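Local coordinates for protein glycerophosphodiester phosphodiesterase (Thermotoga maritima, PDB 1O1Z) that belongs to the glycerophosphoryl diester phosphodiesterase family, whose members are built on the TIM-barrel fold, at residues A36-A41 with V227-V231; D47-S51 with E114-V119; K144-Y150 with E170-H176. The contacts are given in a common frame with arbitrary orientation. Numbering follows the deposited sequence.

Contact 1: A36-A41 with V227-V231; sequences AIEAGA and VELFV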
loop_
_atom_site.group_PDB
_atom_site.type_symbol
_atom_site.label_atom_id
_atom_site.label_comp_id
_atom_site.label_asym_id
_atom_site.label_seq_id
_atom_site.Cartn_x
_atom_site.Cartn_y
_atom_site.Cartn_z
ATOM N N ALA A 36 2.570 13.027 6.044
ATOM C CA ALA A 36 2.337 11.811 6.823
ATOM C C ALA A 36 3.525 11.528 7.719
ATOM O O ALA A 36 3.381 11.209 8.881
ATOM C CB ALA A 36 2.089 10.626 5.893
ATOM N N ILE A 37 4.723 11.661 7.165
ATOM C CA ILE A 37 5.947 11.416 7.937
ATOM C C ILE A 37 6.122 12.472 9.028
ATOM O O ILE A 37 6.473 12.160 10.170
ATOM C CB ILE A 37 7.183 11.362 6.986
ATOM C CG1 ILE A 37 7.029 10.293 5.906
ATOM C CG2 ILE A 37 8.474 11.169 7.794
ATOM C CD1 ILE A 37 6.668 8.918 6.417
ATOM N N GLU A 38 5.809 13.727 8.704
ATOM C CA GLU A 38 5.892 14.797 9.698
ATOM C C GLU A 38 4.934 14.571 10.872
ATOM O O GLU A 38 5.209 14.968 12.006
ATOM C CB GLU A 38 5.588 16.142 9.050
ATOM C CG GLU A 38 6.656 16.613 8.086
ATOM C CD GLU A 38 6.219 17.843 7.287
ATOM O OE1 GLU A 38 5.465 18.686 7.832
ATOM O OE2 GLU A 38 6.624 17.963 6.109
ATOM N N ALA A 39 3.791 13.958 10.571
ATOM C CA ALA A 39 2.743 13.655 11.547
ATOM C C ALA A 39 3.047 12.419 12.400
ATOM O O ALA A 39 2.295 12.087 13.320
ATOM C CB ALA A 39 1.405 13.506 10.840
ATOM N N GLY A 40 4.149 11.751 12.096
ATOM C CA GLY A 40 4.629 10.636 12.885
ATOM C C GLY A 40 4.334 9.249 12.348
ATOM O O GLY A 40 4.553 8.263 13.072
ATOM N N ALA A 41 3.868 9.149 11.104
ATOM C CA ALA A 41 3.602 7.846 10.488
ATOM C C ALA A 41 4.902 7.048 10.387
ATOM O O ALA A 41 5.992 7.607 10.245
ATOM C CB ALA A 41 2.965 7.968 9.137
ATOM N N VAL A 227 -3.798 10.135 9.502
ATOM C CA VAL A 227 -2.511 9.831 10.093
ATOM C C VAL A 227 -2.328 10.339 11.518
ATOM O O VAL A 227 -1.947 9.578 12.415
ATOM C CB VAL A 227 -1.347 10.323 9.203
ATOM C CG1 VAL A 227 -0.027 10.125 9.897
ATOM C CG2 VAL A 227 -1.380 9.621 7.865
ATOM N N GLU A 228 -2.583 11.625 11.775
ATOM C CA GLU A 228 -2.358 12.151 13.124
ATOM C C GLU A 228 -3.222 11.441 14.158
ATOM O O GLU A 228 -2.772 11.140 15.246
ATOM C CB GLU A 228 -2.651 13.653 13.212
ATOM C CG GLU A 228 -1.687 14.559 12.470
ATOM C CD GLU A 228 -2.161 16.012 12.471
ATOM O OE1 GLU A 228 -1.748 16.753 13.387
ATOM O OE2 GLU A 228 -2.974 16.412 11.591
ATOM N N LEU A 229 -4.483 11.186 13.807
ATOM C CA LEU A 229 -5.397 10.479 14.686
ATOM C C LEU A 229 -4.799 9.142 15.116
ATOM O O LEU A 229 -4.721 8.830 16.275
ATOM C CB LEU A 229 -6.731 10.278 13.975
ATOM C CG LEU A 229 -7.796 9.424 14.666
ATOM C CD1 LEU A 229 -8.127 9.936 16.040
ATOM C CD2 LEU A 229 -9.029 9.363 13.757
ATOM N N PHE A 230 -4.362 8.338 14.150
ATOM C CA PHE A 230 -3.936 6.996 14.455
ATOM C C PHE A 230 -2.571 6.962 15.126
ATOM O O PHE A 230 -2.298 6.132 16.003
ATOM C CB PHE A 230 -4.024 6.120 13.191
ATOM C CG PHE A 230 -5.401 5.608 12.944
ATOM C CD1 PHE A 230 -6.421 6.453 12.573
ATOM C CD2 PHE A 230 -5.687 4.266 13.122
ATOM C CE1 PHE A 230 -7.733 5.977 12.397
ATOM C CE2 PHE A 230 -6.974 3.791 12.925
ATOM C CZ PHE A 230 -7.998 4.659 12.569
ATOM N N VAL A 231 -1.721 7.911 14.778
ATOM C CA VAL A 231 -0.460 8.061 15.501
ATOM C C VAL A 231 -0.708 8.343 16.986
ATOM O O VAL A 231 -0.065 7.759 17.852
ATOM C CB VAL A 231 0.436 9.132 14.850
ATOM C CG1 VAL A 231 1.630 9.468 15.760
ATOM C CG2 VAL A 231 0.902 8.667 13.468
#
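The chain leaves helix 30-38 through a Schellman motif: A41 N bonds back to A36 O at 3.1 Å and G40 N to I37 O at 3.0 Å, while G40 turns to a positive phi of 101°. Facing this C-terminal end is the first turn of helix 227-232, closed by V231 N to V227 O at 2.9 Å. The backbones come nearest at A39 and E228, whose CA atoms are 5.5 Å apart. V227 and V231, one turn apart, both direct their side chains at the 36-41 segment. V227 CG1 sits 3.8 Å from A39 CB and 3.8 Å from A41 CB, and V227 CG2 is 4.1 Å from A36 CB. V231 instead packs on backbone, with CG1 3.6 Å from A39 O and CG2 3.7 Å from G40 C. At G40 a CB would crowd V231 CG1, and the backbone angles by themselves would press it against the preceding carbonyl. The E228 CG lies 3.7 Å from A39 CB, while its carboxylate turns to K24 and Y21, the latter also touching A36, A39 and V227. No hydrogen bond crosses between the segments. The barrel's first and last helices are therefore joined here by apolar packing: the short alanine side chains, and G40 with none, let the two valines come close to the helix end.

Contact 2: D47-S51 with E114-V119; sequences DVRLS and EAADAV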
loop_
_atom_site.group_PDB
_atom_site.type_symbol
_atom_site.label_atom_id
_atom_site.label_comp_id
_atom_site.label_asym_id
_atom_site.label_seq_id
_atom_site.Cartn_x
_atom_site.Cartn_y
_atom_site.Cartn_z
ATOM N N ASP A 47 0.400 4.009 -4.875
ATOM C CA ASP A 47 -0.015 3.214 -6.005
ATOM C C ASP A 47 0.828 3.558 -7.218
ATOM O O ASP A 47 1.018 4.734 -7.479
ATOM C CB ASP A 47 -1.450 3.568 -6.343
ATOM C CG ASP A 47 -2.337 3.471 -5.139
ATOM O OD1 ASP A 47 -2.804 4.503 -4.577
ATOM O OD2 ASP A 47 -2.508 2.344 -4.612
ATOM N N VAL A 48 1.306 2.543 -7.949
ATOM C CA VAL A 48 2.166 2.770 -9.104
ATOM C C VAL A 48 1.639 2.184 -10.400
ATOM O O VAL A 48 1.033 1.099 -10.436
ATOM C CB VAL A 48 3.632 2.301 -8.878
ATOM C CG1 VAL A 48 4.286 3.106 -7.783
ATOM C CG2 VAL A 48 3.742 0.812 -8.615
ATOM N N ARG A 49 1.930 2.932 -11.478
ATOM C CA ARG A 49 1.525 2.626 -12.839
ATOM C C ARG A 49 2.619 3.111 -13.793
ATOM O O ARG A 49 3.559 3.795 -13.381
ATOM C CB ARG A 49 0.244 3.378 -13.192
ATOM C CG ARG A 49 -0.963 2.928 -12.392
ATOM C CD ARG A 49 -2.216 3.664 -12.817
ATOM N NE ARG A 49 -3.366 3.120 -12.133
ATOM C CZ ARG A 49 -4.071 2.076 -12.512
ATOM N NH1 ARG A 49 -3.792 1.398 -13.626
ATOM N NH2 ARG A 49 -5.122 1.698 -11.784
ATOM N N LEU A 50 2.480 2.774 -15.063
ATOM C CA LEU A 50 3.418 3.270 -16.074
ATOM C C LEU A 50 2.872 4.403 -16.914
ATOM O O LEU A 50 1.714 4.402 -17.353
ATOM C CB LEU A 50 3.808 2.196 -17.068
ATOM C CG LEU A 50 4.635 1.043 -16.598
ATOM C CD1 LEU A 50 5.011 0.199 -17.834
ATOM C CD2 LEU A 50 5.861 1.477 -15.822
ATOM N N SER A 51 3.765 5.359 -17.174
ATOM C CA SER A 51 3.531 6.397 -18.150
ATOM C C SER A 51 3.803 5.860 -19.550
ATOM O O SER A 51 4.288 4.725 -19.728
ATOM C CB SER A 51 4.472 7.581 -17.877
ATOM O OG SER A 51 5.819 7.167 -18.094
ATOM N N GLU A 114 2.562 -4.771 -15.910
ATOM C CA GLU A 114 3.613 -4.242 -16.779
ATOM C C GLU A 114 4.573 -3.272 -16.093
ATOM O O GLU A 114 5.647 -3.013 -16.617
ATOM C CB GLU A 114 3.005 -3.616 -18.042
ATOM C CG GLU A 114 2.031 -2.483 -17.795
ATOM C CD GLU A 114 0.558 -2.932 -17.699
ATOM O OE1 GLU A 114 0.243 -4.112 -17.351
ATOM O OE2 GLU A 114 -0.332 -2.072 -17.959
ATOM N N ALA A 115 4.185 -2.741 -14.926
ATOM C CA ALA A 115 5.056 -1.862 -14.144
ATOM C C ALA A 115 6.033 -2.614 -13.268
ATOM O O ALA A 115 6.965 -2.024 -12.746
ATOM C CB ALA A 115 4.231 -0.925 -13.284
ATOM N N ALA A 116 5.823 -3.918 -13.082
ATOM C CA ALA A 116 6.581 -4.662 -12.074
ATOM C C ALA A 116 8.086 -4.658 -12.324
ATOM O O ALA A 116 8.850 -4.400 -11.389
ATOM C CB ALA A 116 6.074 -6.083 -11.980
ATOM N N ASP A 117 8.532 -4.900 -13.553
ATOM C CA ASP A 117 9.982 -4.960 -13.791
ATOM C C ASP A 117 10.640 -3.606 -13.500
ATOM O O ASP A 117 11.707 -3.552 -12.874
ATOM C CB ASP A 117 10.286 -5.400 -15.207
ATOM C CG ASP A 117 10.058 -6.899 -15.424
ATOM O OD1 ASP A 117 10.032 -7.683 -14.449
ATOM O OD2 ASP A 117 9.917 -7.381 -16.548
ATOM N N ALA A 118 10.020 -2.509 -13.950
ATOM C CA ALA A 118 10.549 -1.177 -13.688
ATOM C C ALA A 118 10.574 -0.827 -12.201
ATOM O O ALA A 118 11.504 -0.195 -11.717
ATOM C CB ALA A 118 9.761 -0.138 -14.458
ATOM N N VAL A 119 9.550 -1.240 -11.478
ATOM C CA VAL A 119 9.485 -1.014 -10.044
ATOM C C VAL A 119 10.612 -1.783 -9.351
ATOM O O VAL A 119 11.275 -1.238 -8.483
ATOM C CB VAL A 119 8.123 -1.434 -9.468
ATOM C CG1 VAL A 119 8.155 -1.494 -7.947
ATOM C CG2 VAL A 119 7.043 -0.472 -9.957
#
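This is strand-to-helix packing in the TIM barrel: strand 43-50 lies beside strand 105-110, and helix 116-123, which follows that neighbour in the chain, packs across the face that V48 and L50 present. The second segment opens at E114, on the approach to the helix, where the carbonyl O of E114 is 3.5 Å from L50 CD1 and its CG is 4.0 Å from the same methyl. A115 comes next and lies closest to the strand in backbone terms, its CA being 5.7 Å from that of L50. Its CB faces the strand, 3.9 Å from L50 CD2 and 4.4 Å from the backbone C of R49. The R49 side chain itself, between V48 and L50, projects away from the helix, and its guanidinium forms a salt bridge with E112. A116 then points away and D117 turns to K142; the contact resumes with the next two residues. A118 CB reaches L50 CD2 at 4.4 Å, a looser approach, and also touches V56 of the adjacent strand 56-58. V119, held to the preceding turn by its N bonding to A115 O at 3.0 Å, closes the interface deeper in, where I108 and I110 of strand 105-110 also meet V48. The interface has no hydrogen bond across it and rests mainly on aliphatic side chains, with L50 also on the backbone of E114, ending in a methyl-to-methyl contact, V48 CG2 to V119 CG2, at 3.8 Å.

Contact 3: K144-Y150 with E170-H176; sequences KGTKYGY and ERPYSLH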
loop_
_atom_site.group_PDB
_atom_site.type_symbol
_atom_site.label_atom_id
_atom_site.label_comp_id
_atom_site.label_asym_id
_atom_site.label_seq_id
_atom_site.Cartn_x
_atom_site.Cartn_y
_atom_site.Cartn_z
ATOM N N LYS A 144 9.555 -12.824 -5.543
ATOM C CA LYS A 144 10.320 -13.625 -4.609
ATOM C C LYS A 144 11.621 -12.919 -4.271
ATOM O O LYS A 144 12.235 -12.282 -5.119
ATOM C CB LYS A 144 10.593 -15.020 -5.134
ATOM C CG LYS A 144 9.372 -15.916 -5.327
ATOM C CD LYS A 144 8.591 -16.035 -4.038
ATOM C CE LYS A 144 7.578 -17.133 -4.025
ATOM N NZ LYS A 144 6.982 -17.131 -2.664
ATOM N N GLY A 145 12.030 -13.052 -3.018
ATOM C CA GLY A 145 13.213 -12.344 -2.547
ATOM C C GLY A 145 13.029 -10.880 -2.185
ATOM O O GLY A 145 14.000 -10.158 -1.930
ATOM N N THR A 146 11.782 -10.428 -2.151
ATOM C CA THR A 146 11.391 -9.119 -1.640
ATOM C C THR A 146 10.304 -9.343 -0.595
ATOM O O THR A 146 9.727 -10.447 -0.522
ATOM C CB THR A 146 10.807 -8.196 -2.734
ATOM O OG1 THR A 146 9.466 -8.608 -3.100
ATOM C CG2 THR A 146 11.638 -8.179 -4.009
ATOM N N LYS A 147 10.003 -8.307 0.184
ATOM C CA LYS A 147 8.854 -8.317 1.092
ATOM C C LYS A 147 7.611 -7.998 0.305
ATOM O O LYS A 147 7.499 -6.907 -0.272
ATOM C CB LYS A 147 8.973 -7.260 2.183
ATOM C CG LYS A 147 10.146 -7.421 3.053
ATOM C CD LYS A 147 9.966 -6.790 4.434
ATOM C CE LYS A 147 9.590 -5.379 4.441
ATOM N NZ LYS A 147 10.687 -4.458 4.098
ATOM N N TYR A 148 6.677 -8.923 0.256
ATOM C CA TYR A 148 5.426 -8.647 -0.374
ATOM C C TYR A 148 4.277 -9.065 0.466
ATOM O O TYR A 148 4.393 -9.923 1.349
ATOM C CB TYR A 148 5.326 -9.223 -1.766
ATOM C CG TYR A 148 5.347 -10.716 -1.931
ATOM C CD1 TYR A 148 4.198 -11.491 -1.728
ATOM C CD2 TYR A 148 6.464 -11.341 -2.452
ATOM C CE1 TYR A 148 4.210 -12.871 -1.979
ATOM C CE2 TYR A 148 6.472 -12.699 -2.739
ATOM C CZ TYR A 148 5.330 -13.462 -2.497
ATOM O OH TYR A 148 5.375 -14.801 -2.802
ATOM N N GLY A 149 3.166 -8.391 0.163
ATOM C CA GLY A 149 1.951 -8.562 0.873
ATOM C C GLY A 149 0.799 -8.775 -0.082
ATOM O O GLY A 149 0.599 -8.041 -1.059
ATOM N N TYR A 150 0.015 -9.791 0.215
ATOM C CA TYR A 150 -1.184 -10.045 -0.558
ATOM C C TYR A 150 -2.272 -9.066 -0.141
ATOM O O TYR A 150 -2.617 -9.017 1.031
ATOM C CB TYR A 150 -1.702 -11.439 -0.262
ATOM C CG TYR A 150 -0.854 -12.614 -0.711
ATOM C CD1 TYR A 150 0.004 -12.541 -1.809
ATOM C CD2 TYR A 150 -1.005 -13.842 -0.078
ATOM C CE1 TYR A 150 0.683 -13.685 -2.259
ATOM C CE2 TYR A 150 -0.326 -14.950 -0.503
ATOM C CZ TYR A 150 0.532 -14.858 -1.563
ATOM O OH TYR A 150 1.226 -15.993 -1.978
ATOM N N GLU A 170 3.839 -20.156 -0.052
ATOM C CA GLU A 170 4.556 -19.014 -0.626
ATOM C C GLU A 170 5.183 -18.079 0.379
ATOM O O GLU A 170 6.111 -17.346 0.038
ATOM C CB GLU A 170 3.628 -18.200 -1.515
ATOM C CG GLU A 170 3.072 -18.965 -2.700
ATOM C CD GLU A 170 4.088 -19.414 -3.752
ATOM O OE1 GLU A 170 5.266 -18.997 -3.690
ATOM O OE2 GLU A 170 3.686 -20.233 -4.604
ATOM N N ARG A 171 4.705 -18.111 1.621
ATOM C CA ARG A 171 5.254 -17.301 2.700
ATOM C C ARG A 171 5.389 -15.829 2.334
ATOM O O ARG A 171 6.500 -15.266 2.334
ATOM C CB ARG A 171 6.601 -17.880 3.154
ATOM C CG ARG A 171 6.610 -19.416 3.330
ATOM C CD ARG A 171 7.078 -20.206 2.087
ATOM N NE ARG A 171 8.408 -19.777 1.641
ATOM C CZ ARG A 171 8.884 -19.871 0.410
ATOM N NH1 ARG A 171 10.120 -19.441 0.173
ATOM N NH2 ARG A 171 8.166 -20.382 -0.591
ATOM N N PRO A 172 4.270 -15.164 2.068
ATOM C CA PRO A 172 4.314 -13.705 1.940
ATOM C C PRO A 172 4.788 -13.102 3.250
ATOM O O PRO A 172 4.553 -13.627 4.344
ATOM C CB PRO A 172 2.854 -13.320 1.668
ATOM C CG PRO A 172 2.080 -14.404 2.347
ATOM C CD PRO A 172 2.881 -15.668 2.058
ATOM N N TYR A 173 5.451 -11.949 3.168
ATOM C CA TYR A 173 5.813 -11.209 4.356
ATOM C C TYR A 173 4.577 -10.762 5.126
ATOM O O TYR A 173 4.557 -10.793 6.341
ATOM C CB TYR A 173 6.636 -9.968 3.951
ATOM C CG TYR A 173 6.864 -8.984 5.042
ATOM C CD1 TYR A 173 7.762 -9.253 6.075
ATOM C CD2 TYR A 173 6.175 -7.774 5.051
ATOM C CE1 TYR A 173 7.966 -8.326 7.084
ATOM C CE2 TYR A 173 6.383 -6.849 6.046
ATOM C CZ TYR A 173 7.261 -7.137 7.074
ATOM O OH TYR A 173 7.474 -6.199 8.077
ATOM N N SER A 174 3.571 -10.287 4.398
ATOM C CA SER A 174 2.407 -9.657 5.022
ATOM C C SER A 174 1.117 -10.018 4.286
ATOM O O SER A 174 1.121 -10.480 3.130
ATOM C CB SER A 174 2.593 -8.147 5.044
ATOM O OG SER A 174 2.863 -7.629 3.754
ATOM N N LEU A 175 0.018 -9.821 5.001
ATOM C CA LEU A 175 -1.325 -9.930 4.446
ATOM C C LEU A 175 -2.031 -8.623 4.741
ATOM O O LEU A 175 -1.989 -8.148 5.864
ATOM C CB LEU A 175 -2.085 -11.068 5.088
ATOM C CG LEU A 175 -1.455 -12.444 4.890
ATOM C CD1 LEU A 175 -2.176 -13.498 5.733
ATOM C CD2 LEU A 175 -1.479 -12.864 3.423
ATOM N N HIS A 176 -2.632 -8.043 3.706
ATOM C CA HIS A 176 -3.260 -6.731 3.792
ATOM C C HIS A 176 -4.741 -6.964 3.614
ATOM O O HIS A 176 -5.216 -7.183 2.506
ATOM C CB HIS A 176 -2.699 -5.823 2.694
ATOM C CG HIS A 176 -1.222 -5.578 2.804
ATOM N ND1 HIS A 176 -0.628 -4.429 2.330
ATOM C CD2 HIS A 176 -0.217 -6.332 3.328
ATOM C CE1 HIS A 176 0.680 -4.485 2.552
ATOM N NE2 HIS A 176 0.958 -5.636 3.148
HETATM O O HOH W 1 7.605 -14.719 -0.275
HETATM O O HOH W 2 7.562 -11.751 0.868
#
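P172 sits at the apolar centre, against the rings of Y148 and Y150. Its CB lies over one face of the Y150 ring, 4.2 Å from the centroid, in a CH-pi contact, and is 3.9 Å from Y148 CE1. L175 CD2 extends this patch to Y150 CD2 at 3.7 Å. Strands 148-151 and 174-178, the two parallel strands of a beta-alpha-beta unit crossed over by helix 160-170, pair next to it: S174 N bonds to Y148 O (3.2 Å), Y150 N to S174 O (3.2 Å) and H176 N to Y150 O (2.8 Å). A side chain at G149 would clash with S174 OG and H176 NE2, themselves hydrogen-bonded at 2.8 Å. Towards the strand starts, K147 CD rests over the Y173 ring, 3.6 Å from its centroid, and one water bridges T146 O, Y148 N and Y173 N. At the outer edge, K144 NZ forms a salt bridge with E170 OE1 and a hydrogen bond to Y148 OH, at 2.7 and 2.8 Å. The contact thus passes from an apolar patch around P172, through backbone pairing of the strands, to an ion pair that links the loop before strand 148-151 to the C-terminal end of helix 160-170.

Overall arrangement
All three contacts belong to one TIM barrel but lie at separate places on it. Contact 1 joins the first and last helices and so closes a chain loop within which contacts 2 and 3 fall in series. Its centre is about 27 Å from that of contact 2, on the opposite side of the chain's centre, and about 25 Å from that of contact 3. Contacts 2 and 3 reach the same sheet, with centres about 18 Å and nearest atoms about 8 Å apart. The bound sodium ion, at S123 and R126, lies near both: about 9 Å from the side chain of V119 and about 8 Å from that of K147.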